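Local coordinates for protein ESSB (Geobacillus thermodenitrificans, PDB 2YNQ) that is an integral membrane component of the type VII secretion system, represented here by its extracellular domain, and binds other copies of itself, at residues Ser25-Ile28 and Thr29-Asp33; Asp38-Tyr41 and Val42-Tyr45; Asp132-Asp135 and Gln136-Glu140. All coordinates share one frame; numbering follows the deposited sequence.

All three contacts are local ones within an all-helical extracellular domain, and they come in series along the chain. Contact 1 runs along the short helix 24-31; contact 2 follows at the start of helix 41-53, the next helix in the chain. Their centres are 13 Å apart and they touch, with L31 CD1 lying 3.9 Å from I43 CG2, so the two helices share an apolar seam. Contact 3 lies in the long helix 124-152, on the opposite side of the chain's centre and about 34 Å from either of the others between centres. Across the dimer, S25 OG of contact 1 hydrogen-bonds D135 of the second subunit, that chain's copy of a contact 3 residue, whereas contact 3 of this chain touches no other subunit.

Contact 1 (Ser25-Ile28 and Thr29-Asp33); sequences SDVI and TTLED
T30 turns its hydroxyl back onto the helix and places OG1 2.7 Å from the carbonyl oxygen D26 O. A chi1 of -65° sets OG1 beside its own backbone N, and the two donors therefore reach the same acceptor: T30 N is 3.0 Å from D26 O, and the pair approach from opposite faces of the carbonyl plane. T29 is turned differently. Its OG1 sits between the backbone N and the carbonyl carbon (chi1 57°), with its link to D26 O long and weak at best; a water 3.0 Å from T29 OG1 also donates to D26 OD1, bridging the two side chains. This is the C-terminal part of helix 24-31, where a serine or threonine hydroxyl often bonds the carbonyl one turn back, and the winding tightens: L31 N hydrogen-bonds I28 O at 3.2 Å and V27 O only weakly. On the buried flank V27 CG1 lies 4.2 Å from L31 CD1, and both residues pack against helices 7-19 and 41-53. Near the start of the helix, S25 OG hydrogen-bonds D135 and R113 of the second subunit, while K117 of that subunit packs on T29.

Contact 2 (Asp38-Tyr41 and Val42-Tyr45); sequences DMPY and VIQY
P40 O takes the backbone N-H of Q44 at 2.9 Å in a fairly straight bond (N-H...O 166°), with P40 in the N-cap position of helix 41-53. The same oxygen takes a weak, bent bond from I43 N; Y45 N closes the next turn on Y41 O, also at 2.9 Å. The apolar contacts gather around I43, whose two branches divide the work. CG1, beside the backbone N at a chi1 of -56°, runs alongside the proline ring and meets P40 CD at 3.9 Å, whereas CG2 comes up to M39 SD at 3.8 Å, the two side chains crossing at about a right angle. M39 CB also touches Q44 CG at 3.7 Å. Among polar and aromatic groups, the Q44 amide stands 75° from the Y41 ring and brings Q44 OE1 to the ring edge, 3.9 Å from Y41 CD1. The NE2 end of this buried amide is held by P36 O and E75, which fix its rotation, and Y41 OH bonds T73 O. M39 and I43 face helices 7-19 and 24-31, touching Y12 and L31, whereas Y41, Q44 and Y45 pack on M78 of helix 75-85.

Contact 3 (Asp132-Asp135 and Gln136-Glu140); sequences DEID and QEIKE
I134 and I138, one turn apart, make the tight side of this contact. The CG2 methyl of I134 meets the far end of I138, its CD1, at 3.6 Å, the two branches slanting across each other. I138 takes CG1 to the position beside its backbone N (chi1 -76°) and runs on extended, which carries CD1 back along the helix over the preceding turn; CG1 itself lies 3.5 Å from I134 O. That same carbonyl accepts I138 N at 2.8 Å, in a regular alpha-helix, so the apolar contact lies beside a backbone bond. The remaining bonds continue the pattern, with K139 N 2.9 Å from D135 O and Q136 N 3.0 Å from D132 O. The other side is solvent-facing and loose. D132, E133, Q136 and K139 meet the neighbouring turn mainly through their backbone and CB atoms: Q136 CB lies 3.4 Å from D132 O, and the extended K139 chain leads away from the preceding turn. E137 borders the packed side, touching L109, and its carboxylate forms a salt bridge with R97, while D135 is in a long, weak ion pair with R113 of its own chain. The apolar side of helix 124-152 faces helix 102-118, where Y112 touches I134 and L109 and L110 cover I138, pairing the two helices.

Contact 1 (Ser25-Ile28 and Thr29-Asp33)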
ATOM      1  N   SER D  25      -2.039 -13.132   8.070  1.00 39.78           N
ATOM      2  CA  SER D  25      -1.102 -13.735   7.127  1.00 40.70           C
ATOM      3  C   SER D  25      -1.389 -15.217   6.995  1.00 40.98           C
ATOM      4  O   SER D  25      -1.426 -15.764   5.892  1.00 41.37           O
ATOM      5  CB  SER D  25       0.359 -13.538   7.562  1.00 41.30           C
ATOM      6  OG  SER D  25       0.637 -12.179   7.875  1.00 41.96           O
ATOM      7  N   ASP D  26      -1.634 -15.857   8.126  1.00 41.91           N
ATOM      8  CA  ASP D  26      -1.797 -17.301   8.169  1.00 42.52           C
ATOM      9  C   ASP D  26      -3.137 -17.728   7.583  1.00 41.07           C
ATOM     10  O   ASP D  26      -3.240 -18.814   7.003  1.00 41.63           O
ATOM     11  CB  ASP D  26      -1.623 -17.797   9.604  1.00 44.05           C
ATOM     12  CG  ASP D  26      -0.995 -19.175   9.678  1.00 49.74           C
ATOM     13  OD1 ASP D  26      -0.959 -19.895   8.636  1.00 56.32           O
ATOM     14  OD2 ASP D  26      -0.543 -19.553  10.790  1.00 55.30           O
ATOM     15  N   VAL D  27      -4.157 -16.876   7.729  1.00 39.39           N
ATOM     16  CA  VAL D  27      -5.442 -17.091   7.082  1.00 38.11           C
ATOM     17  C   VAL D  27      -5.244 -17.111   5.580  1.00 38.21           C
ATOM     18  O   VAL D  27      -5.762 -17.992   4.896  1.00 38.58           O
ATOM     19  CB  VAL D  27      -6.452 -15.971   7.424  1.00 38.22           C
ATOM     20  CG1 VAL D  27      -7.657 -16.018   6.493  1.00 34.96           C
ATOM     21  CG2 VAL D  27      -6.882 -16.055   8.880  1.00 36.96           C
ATOM     22  N   ILE D  28      -4.473 -16.138   5.090  1.00 38.11           N
ATOM     23  CA  ILE D  28      -4.185 -15.960   3.673  1.00 37.91           C
ATOM     24  C   ILE D  28      -3.488 -17.176   3.079  1.00 39.21           C
ATOM     25  O   ILE D  28      -3.966 -17.696   2.088  1.00 38.55           O
ATOM     26  CB  ILE D  28      -3.393 -14.644   3.408  1.00 38.29           C
ATOM     27  CG1 ILE D  28      -4.345 -13.450   3.540  1.00 36.95           C
ATOM     28  CG2 ILE D  28      -2.696 -14.645   2.022  1.00 35.79           C
ATOM     29  CD1 ILE D  28      -3.656 -12.107   3.810  1.00 34.25           C
ATOM     30  N   THR D  29      -2.401 -17.653   3.694  1.00 40.37           N
ATOM     31  CA  THR D  29      -1.727 -18.833   3.168  1.00 42.58           C
ATOM     32  C   THR D  29      -2.540 -20.120   3.308  1.00 42.48           C
ATOM     33  O   THR D  29      -2.437 -21.021   2.474  1.00 43.52           O
ATOM     34  CB  THR D  29      -0.298 -19.021   3.723  1.00 43.69           C
ATOM     35  OG1 THR D  29      -0.354 -19.093   5.133  1.00 46.62           O
ATOM     36  CG2 THR D  29       0.594 -17.846   3.331  1.00 44.98           C
ATOM     37  N   THR D  30      -3.385 -20.194   4.327  1.00 42.20           N
ATOM     38  CA  THR D  30      -4.284 -21.347   4.461  1.00 41.74           C
ATOM     39  C   THR D  30      -5.225 -21.467   3.264  1.00 41.53           C
ATOM     40  O   THR D  30      -5.532 -22.567   2.815  1.00 41.40           O
ATOM     41  CB  THR D  30      -5.078 -21.275   5.779  1.00 41.46           C
ATOM     42  OG1 THR D  30      -4.153 -21.391   6.861  1.00 40.94           O
ATOM     43  CG2 THR D  30      -6.117 -22.399   5.888  1.00 40.05           C
ATOM     44  N   LEU D  31      -5.636 -20.325   2.728  1.00 40.94           N
ATOM     45  CA  LEU D  31      -6.695 -20.301   1.752  1.00 41.06           C
ATOM     46  C   LEU D  31      -6.212 -20.041   0.348  1.00 42.27           C
ATOM     47  O   LEU D  31      -7.020 -19.979  -0.569  1.00 43.54           O
ATOM     48  CB  LEU D  31      -7.742 -19.272   2.146  1.00 39.68           C
ATOM     49  CG  LEU D  31      -8.563 -19.671   3.359  1.00 39.13           C
ATOM     50  CD1 LEU D  31      -9.549 -18.586   3.719  1.00 36.55           C
ATOM     51  CD2 LEU D  31      -9.271 -21.032   3.147  1.00 38.68           C
ATOM     52  N   GLU D  32      -4.897 -19.923   0.163  1.00 43.39           N
ATOM     53  CA  GLU D  32      -4.350 -19.445  -1.099  1.00 43.42           C
ATOM     54  C   GLU D  32      -4.665 -20.326  -2.317  1.00 43.70           C
ATOM     55  O   GLU D  32      -4.824 -19.807  -3.415  1.00 43.45           O
ATOM     56  CB  GLU D  32      -2.854 -19.189  -0.970  1.00 44.17           C
ATOM     57  CG  GLU D  32      -2.020 -20.445  -0.850  1.00 49.48           C
ATOM     58  CD  GLU D  32      -0.579 -20.178  -0.419  1.00 54.48           C
ATOM     59  OE1 GLU D  32      -0.169 -18.985  -0.358  1.00 54.87           O
ATOM     60  OE2 GLU D  32       0.128 -21.181  -0.132  1.00 56.12           O
ATOM     61  N   ASP D  33      -4.779 -21.640  -2.134  1.00 43.98           N
ATOM     62  CA  ASP D  33      -5.068 -22.528  -3.262  1.00 44.54           C
ATOM     63  C   ASP D  33      -6.546 -22.628  -3.606  1.00 44.11           C
ATOM     64  O   ASP D  33      -6.929 -23.430  -4.461  1.00 44.55           O
ATOM     65  CB  ASP D  33      -4.524 -23.930  -3.002  1.00 46.05           C
ATOM     66  CG  ASP D  33      -3.011 -23.957  -2.890  1.00 48.60           C
ATOM     67  OD1 ASP D  33      -2.345 -23.138  -3.560  1.00 50.41           O
ATOM     68  OD2 ASP D  33      -2.485 -24.799  -2.122  1.00 51.15           O
TER
HETATM   69  O   HOH W   1      -0.975 -21.899   6.123  1.00 67.33           O

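Contact 2 (Asp38-Tyr41 and Val42-Tyr45)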
ATOM      1  N   ASP D  38     -16.266 -19.574  -4.653  1.00 51.35           N
ATOM      2  CA  ASP D  38     -17.017 -20.699  -4.110  1.00 53.84           C
ATOM      3  C   ASP D  38     -17.004 -20.805  -2.579  1.00 52.52           C
ATOM      4  O   ASP D  38     -17.602 -21.718  -2.013  1.00 54.42           O
ATOM      5  CB  ASP D  38     -16.581 -22.033  -4.728  1.00 55.79           C
ATOM      6  CG  ASP D  38     -17.742 -23.016  -4.807  1.00 61.48           C
ATOM      7  OD1 ASP D  38     -18.767 -22.621  -5.430  1.00 66.11           O
ATOM      8  OD2 ASP D  38     -17.659 -24.139  -4.221  1.00 65.33           O
ATOM      9  N   MET D  39     -16.327 -19.879  -1.917  1.00 49.80           N
ATOM     10  CA  MET D  39     -16.247 -19.906  -0.475  1.00 47.27           C
ATOM     11  C   MET D  39     -17.576 -19.540   0.176  1.00 46.42           C
ATOM     12  O   MET D  39     -18.310 -18.700  -0.347  1.00 47.02           O
ATOM     13  CB  MET D  39     -15.168 -18.934  -0.019  1.00 46.15           C
ATOM     14  CG  MET D  39     -13.781 -19.492  -0.122  1.00 45.09           C
ATOM     15  SD  MET D  39     -12.541 -18.229   0.175  1.00 45.86           S
ATOM     16  CE  MET D  39     -11.062 -19.164  -0.229  1.00 45.00           C
ATOM     17  N   PRO D  40     -17.893 -20.148   1.326  1.00 45.01           N
ATOM     18  CA  PRO D  40     -19.017 -19.629   2.086  1.00 44.47           C
ATOM     19  C   PRO D  40     -18.767 -18.168   2.476  1.00 43.40           C
ATOM     20  O   PRO D  40     -17.615 -17.737   2.674  1.00 42.65           O
ATOM     21  CB  PRO D  40     -19.023 -20.511   3.327  1.00 44.73           C
ATOM     22  CG  PRO D  40     -18.382 -21.785   2.859  1.00 45.28           C
ATOM     23  CD  PRO D  40     -17.289 -21.314   1.980  1.00 44.96           C
ATOM     24  N   TYR D  41     -19.852 -17.420   2.590  1.00 43.14           N
ATOM     25  CA  TYR D  41     -19.811 -15.994   2.848  1.00 41.84           C
ATOM     26  C   TYR D  41     -18.967 -15.626   4.080  1.00 40.68           C
ATOM     27  O   TYR D  41     -18.151 -14.702   4.031  1.00 40.43           O
ATOM     28  CB  TYR D  41     -21.254 -15.474   2.916  1.00 42.91           C
ATOM     29  CG  TYR D  41     -21.398 -14.007   3.232  1.00 44.12           C
ATOM     30  CD1 TYR D  41     -21.064 -13.029   2.289  1.00 43.93           C
ATOM     31  CD2 TYR D  41     -21.874 -13.592   4.472  1.00 43.79           C
ATOM     32  CE1 TYR D  41     -21.201 -11.684   2.581  1.00 43.97           C
ATOM     33  CE2 TYR D  41     -22.013 -12.243   4.766  1.00 43.92           C
ATOM     34  CZ  TYR D  41     -21.673 -11.299   3.823  1.00 43.82           C
ATOM     35  OH  TYR D  41     -21.813  -9.967   4.123  1.00 44.77           O
ATOM     36  N   VAL D  42     -19.088 -16.383   5.166  1.00 40.14           N
ATOM     37  CA  VAL D  42     -18.262 -16.116   6.340  1.00 38.43           C
ATOM     38  C   VAL D  42     -16.771 -16.300   6.024  1.00 37.99           C
ATOM     39  O   VAL D  42     -15.927 -15.599   6.585  1.00 37.70           O
ATOM     40  CB  VAL D  42     -18.710 -16.967   7.577  1.00 39.64           C
ATOM     41  CG1 VAL D  42     -18.561 -18.478   7.334  1.00 38.43           C
ATOM     42  CG2 VAL D  42     -17.978 -16.535   8.861  1.00 38.21           C
ATOM     43  N   ILE D  43     -16.436 -17.232   5.129  1.00 37.60           N
ATOM     44  CA  ILE D  43     -15.035 -17.484   4.797  1.00 37.13           C
ATOM     45  C   ILE D  43     -14.523 -16.376   3.853  1.00 37.55           C
ATOM     46  O   ILE D  43     -13.424 -15.851   4.036  1.00 36.54           O
ATOM     47  CB  ILE D  43     -14.815 -18.912   4.209  1.00 37.75           C
ATOM     48  CG1 ILE D  43     -15.349 -20.013   5.161  1.00 36.89           C
ATOM     49  CG2 ILE D  43     -13.367 -19.130   3.804  1.00 37.00           C
ATOM     50  CD1 ILE D  43     -14.764 -20.044   6.583  1.00 35.87           C
ATOM     51  N   GLN D  44     -15.336 -15.996   2.868  1.00 37.71           N
ATOM     52  CA  GLN D  44     -15.040 -14.799   2.101  1.00 37.74           C
ATOM     53  C   GLN D  44     -14.751 -13.604   3.027  1.00 37.91           C
ATOM     54  O   GLN D  44     -13.826 -12.828   2.770  1.00 37.23           O
ATOM     55  CB  GLN D  44     -16.186 -14.472   1.137  1.00 38.41           C
ATOM     56  CG  GLN D  44     -16.365 -15.469  -0.005  1.00 38.30           C
ATOM     57  CD  GLN D  44     -17.625 -15.182  -0.797  1.00 38.86           C
ATOM     58  OE1 GLN D  44     -18.594 -14.645  -0.257  1.00 39.84           O
ATOM     59  NE2 GLN D  44     -17.625 -15.542  -2.079  1.00 35.29           N
ATOM     60  N   TYR D  45     -15.537 -13.480   4.104  1.00 38.46           N
ATOM     61  CA  TYR D  45     -15.386 -12.404   5.085  1.00 38.27           C
ATOM     62  C   TYR D  45     -14.030 -12.454   5.760  1.00 38.07           C
ATOM     63  O   TYR D  45     -13.352 -11.426   5.883  1.00 38.34           O
ATOM     64  CB  TYR D  45     -16.488 -12.480   6.156  1.00 38.91           C
ATOM     65  CG  TYR D  45     -16.250 -11.569   7.343  1.00 40.08           C
ATOM     66  CD1 TYR D  45     -16.351 -10.189   7.208  1.00 40.32           C
ATOM     67  CD2 TYR D  45     -15.903 -12.086   8.601  1.00 39.92           C
ATOM     68  CE1 TYR D  45     -16.114  -9.341   8.294  1.00 43.08           C
ATOM     69  CE2 TYR D  45     -15.664 -11.251   9.698  1.00 40.05           C
ATOM     70  CZ  TYR D  45     -15.773  -9.872   9.544  1.00 43.34           C
ATOM     71  OH  TYR D  45     -15.544  -8.997  10.607  1.00 42.51           O
TER

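Contact 3 (Asp132-Asp135 and Gln136-Glu140)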
ATOM      1  N   ASP D 132       0.079   5.305 -20.290  1.00 83.35           N
ATOM      2  CA  ASP D 132      -0.516   6.583 -20.658  1.00 85.51           C
ATOM      3  C   ASP D 132      -2.036   6.491 -20.724  1.00 82.29           C
ATOM      4  O   ASP D 132      -2.734   7.354 -20.181  1.00 81.73           O
ATOM      5  CB  ASP D 132       0.082   7.099 -21.978  1.00 91.72           C
ATOM      6  CG  ASP D 132       1.532   7.559 -21.826  1.00 96.09           C
ATOM      7  OD1 ASP D 132       1.953   7.869 -20.688  1.00 95.32           O
ATOM      8  OD2 ASP D 132       2.256   7.614 -22.846  1.00100.94           O
ATOM      9  N   GLU D 133      -2.544   5.441 -21.365  1.00 80.57           N
ATOM     10  CA  GLU D 133      -3.978   5.158 -21.325  1.00 78.90           C
ATOM     11  C   GLU D 133      -4.501   5.107 -19.880  1.00 74.33           C
ATOM     12  O   GLU D 133      -5.588   5.619 -19.587  1.00 74.11           O
ATOM     13  CB  GLU D 133      -4.306   3.833 -22.013  1.00 79.17           C
ATOM     14  CG  GLU D 133      -4.009   3.754 -23.509  1.00 85.62           C
ATOM     15  CD  GLU D 133      -4.367   2.390 -24.108  1.00 88.49           C
ATOM     16  OE1 GLU D 133      -5.096   1.598 -23.450  1.00 86.34           O
ATOM     17  OE2 GLU D 133      -3.915   2.113 -25.245  1.00 93.43           O
ATOM     18  N   ILE D 134      -3.729   4.498 -18.979  1.00 71.67           N
ATOM     19  CA  ILE D 134      -4.190   4.279 -17.599  1.00 68.06           C
ATOM     20  C   ILE D 134      -4.228   5.573 -16.827  1.00 68.17           C
ATOM     21  O   ILE D 134      -5.200   5.874 -16.151  1.00 66.21           O
ATOM     22  CB  ILE D 134      -3.337   3.202 -16.852  1.00 66.86           C
ATOM     23  CG1 ILE D 134      -3.732   1.803 -17.322  1.00 65.60           C
ATOM     24  CG2 ILE D 134      -3.514   3.298 -15.346  1.00 64.66           C
ATOM     25  CD1 ILE D 134      -2.663   0.768 -17.105  1.00 65.69           C
ATOM     26  N   ASP D 135      -3.156   6.340 -16.949  1.00 71.70           N
ATOM     27  CA  ASP D 135      -3.045   7.609 -16.261  1.00 74.25           C
ATOM     28  C   ASP D 135      -4.121   8.590 -16.701  1.00 74.84           C
ATOM     29  O   ASP D 135      -4.619   9.380 -15.897  1.00 75.08           O
ATOM     30  CB  ASP D 135      -1.650   8.183 -16.476  1.00 79.96           C
ATOM     31  CG  ASP D 135      -0.608   7.464 -15.655  1.00 81.92           C
ATOM     32  OD1 ASP D 135      -0.831   7.275 -14.432  1.00 83.27           O
ATOM     33  OD2 ASP D 135       0.434   7.103 -16.230  1.00 87.38           O
ATOM     34  N   GLN D 136      -4.482   8.516 -17.976  1.00 75.81           N
ATOM     35  CA  GLN D 136      -5.547   9.335 -18.531  1.00 77.64           C
ATOM     36  C   GLN D 136      -6.898   8.949 -17.926  1.00 72.80           C
ATOM     37  O   GLN D 136      -7.681   9.816 -17.528  1.00 73.61           O
ATOM     38  CB  GLN D 136      -5.528   9.251 -20.075  1.00 82.14           C
ATOM     39  CG  GLN D 136      -6.556  10.132 -20.812  1.00 87.70           C
ATOM     40  CD  GLN D 136      -6.638  11.563 -20.277  1.00 92.11           C
ATOM     41  OE1 GLN D 136      -7.609  11.928 -19.594  1.00 90.00           O
ATOM     42  NE2 GLN D 136      -5.616  12.373 -20.574  1.00 96.49           N
ATOM     43  N   GLU D 137      -7.157   7.649 -17.818  1.00 68.42           N
ATOM     44  CA  GLU D 137      -8.363   7.176 -17.130  1.00 64.54           C
ATOM     45  C   GLU D 137      -8.407   7.552 -15.645  1.00 62.06           C
ATOM     46  O   GLU D 137      -9.447   7.977 -15.124  1.00 60.95           O
ATOM     47  CB  GLU D 137      -8.531   5.679 -17.290  1.00 62.49           C
ATOM     48  CG  GLU D 137      -9.860   5.211 -16.797  1.00 60.21           C
ATOM     49  CD  GLU D 137     -10.178   3.805 -17.213  1.00 59.81           C
ATOM     50  OE1 GLU D 137      -9.282   3.125 -17.768  1.00 59.13           O
ATOM     51  OE2 GLU D 137     -11.335   3.384 -16.985  1.00 60.32           O
ATOM     52  N   ILE D 138      -7.274   7.405 -14.970  1.00 61.61           N
ATOM     53  CA  ILE D 138      -7.189   7.783 -13.563  1.00 61.27           C
ATOM     54  C   ILE D 138      -7.490   9.272 -13.423  1.00 63.98           C
ATOM     55  O   ILE D 138      -8.329   9.659 -12.612  1.00 62.76           O
ATOM     56  CB  ILE D 138      -5.809   7.430 -12.952  1.00 62.36           C
ATOM     57  CG1 ILE D 138      -5.731   5.923 -12.676  1.00 59.98           C
ATOM     58  CG2 ILE D 138      -5.554   8.244 -11.672  1.00 63.64           C
ATOM     59  CD1 ILE D 138      -4.323   5.388 -12.557  1.00 61.69           C
ATOM     60  N   LYS D 139      -6.829  10.093 -14.238  1.00 67.92           N
ATOM     61  CA  LYS D 139      -7.030  11.539 -14.168  1.00 72.53           C
ATOM     62  C   LYS D 139      -8.479  11.927 -14.456  1.00 72.00           C
ATOM     63  O   LYS D 139      -9.036  12.800 -13.791  1.00 73.08           O
ATOM     64  CB  LYS D 139      -6.057  12.299 -15.070  1.00 78.22           C
ATOM     65  CG  LYS D 139      -5.840  13.714 -14.577  1.00 85.53           C
ATOM     66  CD  LYS D 139      -4.753  14.472 -15.327  1.00 93.33           C
ATOM     67  CE  LYS D 139      -4.539  15.820 -14.650  1.00 99.79           C
ATOM     68  NZ  LYS D 139      -3.556  16.649 -15.388  1.00109.44           N
ATOM     69  N   GLU D 140      -9.096  11.242 -15.414  1.00 68.83           N
ATOM     70  CA  GLU D 140     -10.511  11.439 -15.692  1.00 69.45           C
ATOM     71  C   GLU D 140     -11.389  11.219 -14.443  1.00 64.31           C
ATOM     72  O   GLU D 140     -12.223  12.075 -14.119  1.00 65.24           O
ATOM     73  CB  GLU D 140     -10.960  10.576 -16.886  1.00 72.34           C
ATOM     74  CG  GLU D 140     -12.187  11.121 -17.617  1.00 81.07           C
ATOM     75  CD  GLU D 140     -12.128  12.642 -17.801  1.00 90.87           C
ATOM     76  OE1 GLU D 140     -11.190  13.119 -18.484  1.00 97.69           O
ATOM     77  OE2 GLU D 140     -13.005  13.368 -17.258  1.00 92.65           O
TER